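Local structure of uncharacterized protein (Bacteroides dorei DSM 17855, 5TGF) at residues N225-I228 against L229-T233; A245-A248 against P249-V253; T7-F10 against T11-D14; T137-T140 against P141-F145. The protein is of unknown function but belongs to the beta-lactamase-related family, is probably a serine hydrolase, and binds calcium. All coordinates share one frame; numbering follows the deposited sequence. Where two conformers were deposited one is given.

Contact 1: N225-I228 against L229-T233; sequences NREI and LKPET
From Glu-227, at the end of strand 226-227, to Pro-231, at the start of helix 231-238, the backbone makes one near-helical step at Ile-228 (phi/psi -80°/-42°) and returns to extended angles at Leu-229 and Lys-230. Glu-227 spans the bend. Its CG stands anti to the backbone N (chi1 -166°) and lies 3.4 Å from Leu-229 O, and the chain beyond is extended. This lays the carboxylate against aliphatic carbon: OE1 is 3.7 Å from Lys-230 CG, while OE2 is 3.7 Å from Pro-231 CD, where the acid crosses the proline at about a right angle. Ile-228 turns instead to helix 167-179, and Leu-229 fits against helices 60-74 and 207-218, its CG 3.6 Å from Ile-228 O. Lys-230 is the N-cap residue, and its O accepts a weak 2.9 Å bond from Thr-233 N. Asp-73, next to the calcium-binding Val-72, takes Lys-230 N on one carboxylate oxygen and Thr-233 OG1 on the other, tying the helix start to helix 60-74. Across the bend itself no hydrogen bond forms. Glu-227 OE1 and Lys-230 NZ stay 5.9 Å apart, so their attraction can act only at longer range, and the contact rests on van der Waals contacts between carbons and oxygens.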
loop_
_atom_site.group_PDB
_atom_site.type_symbol
_atom_site.label_atom_id
_atom_site.label_comp_id
_atom_site.label_asym_id
_atom_site.label_seq_id
_atom_site.Cartn_x
_atom_site.Cartn_y
_atom_site.Cartn_z
ATOM N N ASN A 225 -11.807 7.153 -20.638
ATOM C CA ASN A 225 -12.392 8.483 -20.608
ATOM C C ASN A 225 -12.857 8.891 -19.203
ATOM O O ASN A 225 -13.447 9.963 -19.049
ATOM C CB ASN A 225 -13.557 8.580 -21.612
ATOM C CG ASN A 225 -14.620 7.523 -21.389
ATOM O OD1 ASN A 225 -14.881 7.113 -20.262
ATOM N ND2 ASN A 225 -15.246 7.081 -22.470
ATOM N N ARG A 226 -12.597 8.055 -18.185
ATOM C CA ARG A 226 -13.063 8.340 -16.826
ATOM C C ARG A 226 -11.940 8.896 -15.948
ATOM O O ARG A 226 -10.794 8.464 -16.043
ATOM C CB ARG A 226 -13.641 7.072 -16.176
ATOM C CG ARG A 226 -14.706 6.360 -16.997
ATOM C CD ARG A 226 -15.391 5.232 -16.219
ATOM N NE ARG A 226 -15.983 5.681 -14.952
ATOM C CZ ARG A 226 -16.807 4.952 -14.194
ATOM N NH1 ARG A 226 -17.176 3.724 -14.554
ATOM N NH2 ARG A 226 -17.282 5.460 -13.063
ATOM N N GLU A 227 -12.294 9.836 -15.081
ATOM C CA GLU A 227 -11.417 10.337 -14.041
ATOM C C GLU A 227 -11.699 9.562 -12.748
ATOM O O GLU A 227 -12.646 9.858 -12.035
ATOM C CB GLU A 227 -11.660 11.832 -13.827
ATOM C CG GLU A 227 -10.572 12.513 -13.023
ATOM C CD GLU A 227 -10.592 14.036 -13.156
ATOM O OE1 GLU A 227 -11.388 14.652 -12.426
ATOM O OE2 GLU A 227 -9.821 14.609 -13.978
ATOM N N ILE A 228 -10.872 8.575 -12.448
ATOM C CA ILE A 228 -11.111 7.728 -11.262
ATOM C C ILE A 228 -10.615 8.453 -10.010
ATOM O O ILE A 228 -11.288 8.486 -8.979
ATOM C CB ILE A 228 -10.433 6.348 -11.423
ATOM C CG1 ILE A 228 -10.887 5.683 -12.722
ATOM C CG2 ILE A 228 -10.703 5.476 -10.194
ATOM C CD1 ILE A 228 -12.379 5.490 -12.804
ATOM N N LEU A 229 -9.455 9.075 -10.122
ATOM C CA LEU A 229 -8.967 10.023 -9.139
ATOM C C LEU A 229 -8.578 11.309 -9.858
ATOM O O LEU A 229 -8.090 11.273 -10.985
ATOM C CB LEU A 229 -7.719 9.440 -8.434
ATOM C CG LEU A 229 -7.999 8.252 -7.491
ATOM C CD1 LEU A 229 -6.655 7.632 -7.089
ATOM C CD2 LEU A 229 -8.826 8.704 -6.283
ATOM N N LYS A 230 -8.714 12.433 -9.175
ATOM C CA LYS A 230 -8.202 13.687 -9.714
ATOM C C LYS A 230 -6.676 13.712 -9.759
ATOM O O LYS A 230 -6.011 13.147 -8.879
ATOM C CB LYS A 230 -8.703 14.837 -8.877
ATOM C CG LYS A 230 -10.190 15.028 -8.965
ATOM C CD LYS A 230 -10.527 16.443 -8.566
ATOM C CE LYS A 230 -12.030 16.615 -8.417
ATOM N NZ LYS A 230 -12.369 16.771 -6.982
ATOM N N PRO A 231 -6.098 14.341 -10.792
ATOM C CA PRO A 231 -4.644 14.384 -10.906
ATOM C C PRO A 231 -3.972 14.918 -9.666
ATOM O O PRO A 231 -2.941 14.362 -9.237
ATOM C CB PRO A 231 -4.403 15.335 -12.090
ATOM C CG PRO A 231 -5.652 15.281 -12.888
ATOM C CD PRO A 231 -6.759 15.082 -11.893
ATOM N N GLU A 232 -4.564 15.944 -9.044
ATOM C CA GLU A 232 -3.984 16.510 -7.823
ATOM C C GLU A 232 -3.966 15.532 -6.651
ATOM O O GLU A 232 -3.102 15.594 -5.787
ATOM C CB GLU A 232 -4.700 17.798 -7.392
ATOM C CG GLU A 232 -6.200 17.674 -7.235
ATOM C CD GLU A 232 -6.965 18.076 -8.503
ATOM O OE1 GLU A 232 -6.427 17.908 -9.637
ATOM O OE2 GLU A 232 -8.125 18.518 -8.341
ATOM N N THR A 233 -4.956 14.661 -6.610
ATOM C CA THR A 233 -5.081 13.663 -5.544
ATOM C C THR A 233 -3.969 12.621 -5.667
ATOM O O THR A 233 -3.295 12.332 -4.684
ATOM C CB THR A 233 -6.456 13.038 -5.612
ATOM O OG1 THR A 233 -7.430 14.079 -5.416
ATOM C CG2 THR A 233 -6.616 11.909 -4.558
#

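Contact 2: A245-A248 against P249-V253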
loop_
_atom_site.group_PDB
_atom_site.type_symbol
_atom_site.label_atom_id
_atom_site.label_comp_id
_atom_site.label_asym_id
_atom_site.label_seq_id
_atom_site.Cartn_x
_atom_site.Cartn_y
_atom_site.Cartn_z
ATOM N N ALA A 245 8.795 14.847 10.540
ATOM C CA ALA A 245 8.780 13.763 11.494
ATOM C C ALA A 245 10.153 13.080 11.521
ATOM O O ALA A 245 10.785 12.913 10.471
ATOM C CB ALA A 245 7.672 12.762 11.141
ATOM N N VAL A 246 10.588 12.667 12.706
ATOM C CA VAL A 246 11.869 11.983 12.887
ATOM C C VAL A 246 11.760 10.569 12.359
ATOM O O VAL A 246 10.853 9.816 12.767
ATOM C CB VAL A 246 12.334 11.962 14.359
ATOM C CG1 VAL A 246 13.575 11.056 14.527
ATOM C CG2 VAL A 246 12.600 13.400 14.851
ATOM N N VAL A 247 12.666 10.224 11.441
ATOM C CA VAL A 247 12.742 8.886 10.886
ATOM C C VAL A 247 13.905 8.179 11.565
ATOM O O VAL A 247 15.057 8.590 11.421
ATOM C CB VAL A 247 12.992 8.921 9.370
ATOM C CG1 VAL A 247 13.167 7.502 8.814
ATOM C CG2 VAL A 247 11.836 9.641 8.659
ATOM N N ALA A 248 13.616 7.081 12.238
ATOM C CA ALA A 248 14.667 6.286 12.894
ATOM C C ALA A 248 15.497 5.532 11.867
ATOM O O ALA A 248 15.004 5.208 10.784
ATOM C CB ALA A 248 14.059 5.306 13.880
ATOM N N PRO A 249 16.758 5.226 12.205
ATOM C CA PRO A 249 17.552 4.345 11.356
ATOM C C PRO A 249 16.860 3.030 11.095
ATOM O O PRO A 249 16.174 2.503 11.960
ATOM C CB PRO A 249 18.846 4.109 12.191
ATOM C CG PRO A 249 18.897 5.213 13.179
ATOM C CD PRO A 249 17.473 5.627 13.435
ATOM N N GLY A 250 17.035 2.498 9.886
ATOM C CA GLY A 250 16.611 1.123 9.597
ATOM C C GLY A 250 15.138 0.915 9.227
ATOM O O GLY A 250 14.638 -0.188 9.316
ATOM N N GLU A 251 14.431 1.960 8.778
ATOM C CA GLU A 251 13.100 1.719 8.204
ATOM C C GLU A 251 13.291 1.136 6.791
ATOM O O GLU A 251 14.408 1.097 6.258
ATOM C CB GLU A 251 12.280 3.015 8.173
ATOM C CG GLU A 251 12.108 3.693 9.524
ATOM C CD GLU A 251 11.173 2.963 10.488
ATOM O OE1 GLU A 251 10.428 2.044 10.099
ATOM O OE2 GLU A 251 11.228 3.287 11.694
ATOM N N TYR A 252 12.190 0.695 6.203
ATOM C CA TYR A 252 12.223 -0.088 4.965
ATOM C C TYR A 252 13.028 0.532 3.831
ATOM O O TYR A 252 13.803 -0.163 3.186
ATOM C CB TYR A 252 10.796 -0.411 4.508
ATOM C CG TYR A 252 10.737 -0.943 3.100
ATOM C CD1 TYR A 252 10.924 -2.295 2.801
ATOM C CD2 TYR A 252 10.493 -0.084 2.077
ATOM C CE1 TYR A 252 10.856 -2.723 1.488
ATOM C CE2 TYR A 252 10.401 -0.513 0.785
ATOM C CZ TYR A 252 10.634 -1.818 0.491
ATOM O OH TYR A 252 10.641 -2.128 -0.867
ATOM N N VAL A 253 12.867 1.823 3.570
ATOM C CA VAL A 253 13.572 2.415 2.422
ATOM C C VAL A 253 15.117 2.370 2.612
ATOM O O VAL A 253 15.873 2.029 1.659
ATOM C CB VAL A 253 13.043 3.826 2.114
ATOM C CG1 VAL A 253 13.978 4.592 1.215
ATOM C CG2 VAL A 253 11.640 3.761 1.524
HETATM O O HOH W 1 15.362 4.680 8.139
HETATM O O HOH W 2 11.051 5.987 12.087
#
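Ala-248 and Glu-251 face each other across a water-bridged surface bend, in the loop that joins helix 231-238 to helix 252-257. Two waters do the joining. The first donates to Ala-248 O at 2.7 Å and accepts from Glu-251 N at 2.9 Å. The second accepts from Ala-248 N at 2.8 Å and donates to Glu-251 OE2 at 2.7 Å. Pro-249 and Gly-250, the latter with positive phi (84°), have backbone angles like those at the centre of a type II beta turn, but Ala-248 O and Glu-251 N are 3.9 Å apart and the first water replaces the direct bond. Glu-251 is also the N-cap residue of helix 252-257. Its chain folds back at chi2 (-71°), bringing CG to 3.5 Å from Ala-248 O and 4.0 Å from Val-247 CG1, which it crosses obliquely, and leaving OE2 facing the loop. The other carboxylate oxygen, OE1, binds a glycerol, probably from the crystallisation liquor, that also bonds Tyr-252 N at the helix start. Nearby, though not touching Glu-251, lies a probable SxxK motif like that of the serine beta-lactamases. Ala-248 CB packs tightly on Pro-249 CD at 3.5 Å.

Contact 3: T7-F10 against T11-D14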
loop_
_atom_site.group_PDB
_atom_site.type_symbol
_atom_site.label_atom_id
_atom_site.label_comp_id
_atom_site.label_asym_id
_atom_site.label_seq_id
_atom_site.Cartn_x
_atom_site.Cartn_y
_atom_site.Cartn_z
ATOM N N THR A 7 13.054 -5.109 -27.953
ATOM C CA THR A 7 13.334 -6.534 -27.600
ATOM C C THR A 7 14.278 -6.667 -26.391
ATOM O O THR A 7 15.498 -6.755 -26.518
ATOM C CB THR A 7 13.912 -7.306 -28.799
ATOM O OG1 THR A 7 14.405 -8.574 -28.352
ATOM C CG2 THR A 7 15.038 -6.500 -29.497
ATOM N N TYR A 8 13.678 -6.751 -25.219
ATOM C CA TYR A 8 14.412 -6.798 -23.970
ATOM C C TYR A 8 14.722 -8.225 -23.625
ATOM O O TYR A 8 14.008 -9.124 -24.072
ATOM C CB TYR A 8 13.533 -6.196 -22.878
ATOM C CG TYR A 8 13.055 -4.807 -23.219
ATOM C CD1 TYR A 8 13.828 -3.712 -22.919
ATOM C CD2 TYR A 8 11.843 -4.601 -23.876
ATOM C CE1 TYR A 8 13.402 -2.429 -23.212
ATOM C CE2 TYR A 8 11.404 -3.313 -24.157
ATOM C CZ TYR A 8 12.202 -2.239 -23.808
ATOM O OH TYR A 8 11.825 -0.960 -24.103
ATOM N N ASP A 9 15.753 -8.455 -22.820
ATOM C CA ASP A 9 16.017 -9.806 -22.325
ATOM C C ASP A 9 15.625 -9.929 -20.852
ATOM O O ASP A 9 16.331 -9.425 -19.997
ATOM C CB ASP A 9 17.493 -10.178 -22.527
ATOM C CG ASP A 9 17.824 -11.599 -22.078
ATOM O OD1 ASP A 9 16.945 -12.379 -21.625
ATOM O OD2 ASP A 9 19.024 -11.932 -22.153
ATOM N N PHE A 10 14.512 -10.622 -20.575
ATOM C CA PHE A 10 13.988 -10.764 -19.206
ATOM C C PHE A 10 14.496 -12.002 -18.442
ATOM O O PHE A 10 14.071 -12.252 -17.339
ATOM C CB PHE A 10 12.455 -10.727 -19.222
ATOM C CG PHE A 10 11.906 -9.342 -19.206
ATOM C CD1 PHE A 10 11.714 -8.679 -17.996
ATOM C CD2 PHE A 10 11.698 -8.661 -20.378
ATOM C CE1 PHE A 10 11.311 -7.359 -17.968
ATOM C CE2 PHE A 10 11.255 -7.350 -20.362
ATOM C CZ PHE A 10 11.089 -6.684 -19.140
ATOM N N THR A 11 15.481 -12.710 -18.985
ATOM C CA THR A 11 16.075 -13.831 -18.308
ATOM C C THR A 11 16.537 -13.562 -16.867
ATOM O O THR A 11 16.322 -14.403 -16.002
ATOM C CB THR A 11 17.275 -14.378 -19.114
ATOM O OG1 THR A 11 16.796 -14.788 -20.383
ATOM C CG2 THR A 11 17.897 -15.552 -18.428
ATOM N N PRO A 12 17.224 -12.433 -16.612
ATOM C CA PRO A 12 17.689 -12.247 -15.239
ATOM C C PRO A 12 16.518 -12.171 -14.208
ATOM O O PRO A 12 16.649 -12.660 -13.079
ATOM C CB PRO A 12 18.474 -10.941 -15.307
ATOM C CG PRO A 12 18.846 -10.794 -16.745
ATOM C CD PRO A 12 17.677 -11.337 -17.491
ATOM N N LEU A 13 15.390 -11.581 -14.602
ATOM C CA LEU A 13 14.230 -11.510 -13.711
ATOM C C LEU A 13 13.635 -12.906 -13.518
ATOM O O LEU A 13 13.369 -13.337 -12.398
ATOM C CB LEU A 13 13.185 -10.558 -14.288
ATOM C CG LEU A 13 11.898 -10.373 -13.500
ATOM C CD1 LEU A 13 12.233 -9.757 -12.150
ATOM C CD2 LEU A 13 10.905 -9.495 -14.260
ATOM N N ASP A 14 13.443 -13.626 -14.630
ATOM C CA ASP A 14 12.876 -14.980 -14.581
ATOM C C ASP A 14 13.768 -15.901 -13.733
ATOM O O ASP A 14 13.275 -16.752 -12.982
ATOM C CB ASP A 14 12.703 -15.502 -16.013
ATOM C CG ASP A 14 12.017 -16.875 -16.081
ATOM O OD1 ASP A 14 11.010 -17.117 -15.370
ATOM O OD2 ASP A 14 12.444 -17.682 -16.937
#
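Two torsions bring Asp-9 and Thr-11 together: Asp-9 holds CG anti to its own backbone N (chi1 -178°), and Thr-11 keeps OG1 beside its N (chi1 -60°), with both Thr-11 donors thus on the side of the acid. The outcome is an Asx turn leading into helix 11-22, with Phe-10 at the N-cap position. Asp-9 OD1 takes both bonds, one from Thr-11 N at 3.0 Å and one from Thr-11 OG1 at 2.7 Å. The hydroxyl meets the syn lone pair, on the side of the other carboxylate oxygen, whereas the amide comes from above the carboxylate plane. Two grips on one oxygen should restrict the rotation of the acid, and a negative charge near the amino end of a helix is probably favourable. Phe-10 O then begins the helical bonding. Asp-14 N donates to it at 3.1 Å, almost straight (174°) and nearly along the C=O axis; Leu-13 N, also at 3.1 Å, gives a bent, weak bond. Pro-12 suits this first turn, where helical bonding does not call for a backbone N-H, and its CD rests 3.4 Å from Asp-9 O. Beyond the turn, Asp-14 OD1 forms a salt bridge with Lys-43 and a hydrogen bond with Tyr-45 OH, holding the helix to strand 38-46. The Phe-10 ring lies nearly parallel to that of Phe-41 on the same strand and touches Ile-336 of helix 328-337. Leu-13 runs beside Phe-10 in the same direction, and its methyl CD2 meets the ring at the edge, near the plane, 3.9 Å from CD1.

Contact 4: T137-T140 against P141-F145; sequences TVFT and PGTRF
One face of the Phe-139 ring is covered by Arg-144, whose CB sits 3.5 Å from the ring centroid and only 8° off the normal, a CH-pi contact over the centre. On the same side of the ring plane the carbonyl oxygen Arg-144 O lies 3.2 Å from Phe-139 CE1; it is buried here without a polar partner. Thr-143 OG1 approaches obliquely, 3.7 Å from Phe-139 CD1. At the far end of the arginine the guanidinium is turned 43° from the ring rather than stacked flat on it. Phe-139 CD2 lies over a face of this group, displaced toward its rim, with NH1 as the closest guanidinium atom at 3.5 Å. The bend of the arginine chain at chi3 brings the guanidinium beside the CD2 rim of the ring, while Phe-139 CG takes the crowded position between backbone N and carbonyl carbon (chi1 54°), which directs the ring toward the returning chain. What returns the chain is a type II beta turn from Thr-140 to Thr-143, with Pro-141 and Gly-142 in the middle. Its carbonyl, Thr-140 O, is gripped twice by Thr-143: the backbone N donates at 3.1 Å, tilted from the carbonyl plane, and OG1 donates at 2.6 Å, in the plane and on a lone pair. Gly-142 has positive phi, a backbone conformation suited to glycine. Packing is tight at the entry, where Thr-140 CG2 presses on Pro-141 CD at 3.4 Å. Gly-142 is bonded through its backbone to Thr-107, and Val-138 to Gly-109, in the loop after helix 100-103.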
loop_
_atom_site.group_PDB
_atom_site.type_symbol
_atom_site.label_atom_id
_atom_site.label_comp_id
_atom_site.label_asym_id
_atom_site.label_seq_id
_atom_site.Cartn_x
_atom_site.Cartn_y
_atom_site.Cartn_z
ATOM N N THR A 137 -1.759 7.314 22.910
ATOM C CA THR A 137 -0.857 7.556 21.807
ATOM C C THR A 137 0.576 7.265 22.220
ATOM O O THR A 137 0.868 7.106 23.387
ATOM C CB THR A 137 -0.964 8.995 21.295
ATOM O OG1 THR A 137 -0.734 9.920 22.365
ATOM C CG2 THR A 137 -2.329 9.226 20.683
ATOM N N VAL A 138 1.463 7.161 21.244
ATOM C CA VAL A 138 2.853 6.841 21.560
ATOM C C VAL A 138 3.777 8.039 21.349
ATOM O O VAL A 138 4.866 8.059 21.884
ATOM C CB VAL A 138 3.328 5.581 20.809
ATOM C CG1 VAL A 138 2.643 4.342 21.403
ATOM C CG2 VAL A 138 3.064 5.709 19.311
ATOM N N PHE A 139 3.296 9.063 20.648
ATOM C CA PHE A 139 4.019 10.328 20.445
ATOM C C PHE A 139 3.111 11.348 19.797
ATOM O O PHE A 139 2.023 11.023 19.290
ATOM C CB PHE A 139 5.325 10.192 19.609
ATOM C CG PHE A 139 5.139 9.531 18.259
ATOM C CD1 PHE A 139 4.664 10.254 17.175
ATOM C CD2 PHE A 139 5.421 8.174 18.090
ATOM C CE1 PHE A 139 4.464 9.645 15.935
ATOM C CE2 PHE A 139 5.295 7.562 16.834
ATOM C CZ PHE A 139 4.786 8.298 15.761
ATOM N N THR A 140 3.568 12.596 19.835
ATOM C CA THR A 140 2.832 13.729 19.281
ATOM C C THR A 140 2.778 13.653 17.773
ATOM O O THR A 140 3.819 13.420 17.144
ATOM C CB THR A 140 3.514 15.053 19.692
ATOM O OG1 THR A 140 3.491 15.156 21.115
ATOM C CG2 THR A 140 2.805 16.253 19.102
ATOM N N PRO A 141 1.593 13.890 17.174
ATOM C CA PRO A 141 1.466 13.794 15.722
ATOM C C PRO A 141 2.436 14.669 14.942
ATOM O O PRO A 141 2.740 15.809 15.318
ATOM C CB PRO A 141 0.018 14.232 15.448
ATOM C CG PRO A 141 -0.703 14.106 16.734
ATOM C CD PRO A 141 0.318 14.296 17.807
ATOM N N GLY A 142 2.965 14.104 13.872
ATOM C CA GLY A 142 3.916 14.767 13.044
ATOM C C GLY A 142 5.351 14.730 13.508
ATOM O O GLY A 142 6.191 15.295 12.836
ATOM N N THR A 143 5.633 14.182 14.686
ATOM C CA THR A 143 6.980 14.283 15.267
ATOM C C THR A 143 7.846 13.055 15.026
ATOM O O THR A 143 9.090 13.122 15.152
ATOM C CB THR A 143 6.937 14.585 16.790
ATOM O OG1 THR A 143 6.423 13.458 17.514
ATOM C CG2 THR A 143 6.107 15.805 17.060
ATOM N N ARG A 144 7.216 11.916 14.721
ATOM C CA ARG A 144 7.944 10.678 14.419
ATOM C C ARG A 144 7.208 9.860 13.348
ATOM O O ARG A 144 5.996 10.038 13.145
ATOM C CB ARG A 144 8.102 9.811 15.675
ATOM C CG ARG A 144 9.024 10.357 16.764
ATOM C CD ARG A 144 9.119 9.463 17.992
ATOM N NE ARG A 144 9.324 8.042 17.676
ATOM C CZ ARG A 144 8.919 7.024 18.449
ATOM N NH1 ARG A 144 8.361 7.237 19.639
ATOM N NH2 ARG A 144 9.078 5.776 18.039
ATOM N N PHE A 145 7.990 9.073 12.600
ATOM C CA PHE A 145 7.491 7.989 11.713
ATOM C C PHE A 145 7.489 6.644 12.441
ATOM O O PHE A 145 8.498 6.219 13.039
ATOM C CB PHE A 145 8.355 7.878 10.465
ATOM C CG PHE A 145 7.861 6.839 9.466
ATOM C CD1 PHE A 145 6.957 7.186 8.464
ATOM C CD2 PHE A 145 8.359 5.542 9.493
ATOM C CE1 PHE A 145 6.538 6.243 7.530
ATOM C CE2 PHE A 145 7.938 4.577 8.558
ATOM C CZ PHE A 145 7.034 4.953 7.558
#

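Overall arrangement
Contact 1 is partly buried, while contacts 2, 3 and 4 lie at the surface. Contacts 1, 2 and 3 all lead into helices, yet with different chemistry: van der Waals packing in 225-233, water bridges in 245-253, and direct carboxylate bonds in 7-14. Contacts 2 and 4 share a Pro-Gly bend, opened by water in one and closed by two direct bonds in the other. These two also touch, since Val-246 N lies 2.9 Å from Thr-143 O and Val-246 O 3.0 Å from Phe-145 N, probable hydrogen bonds joining the two loops. The remaining pairs do not meet; contacts 3 and 4, on opposite sides of the chain's centre, have centres about 44 Å apart.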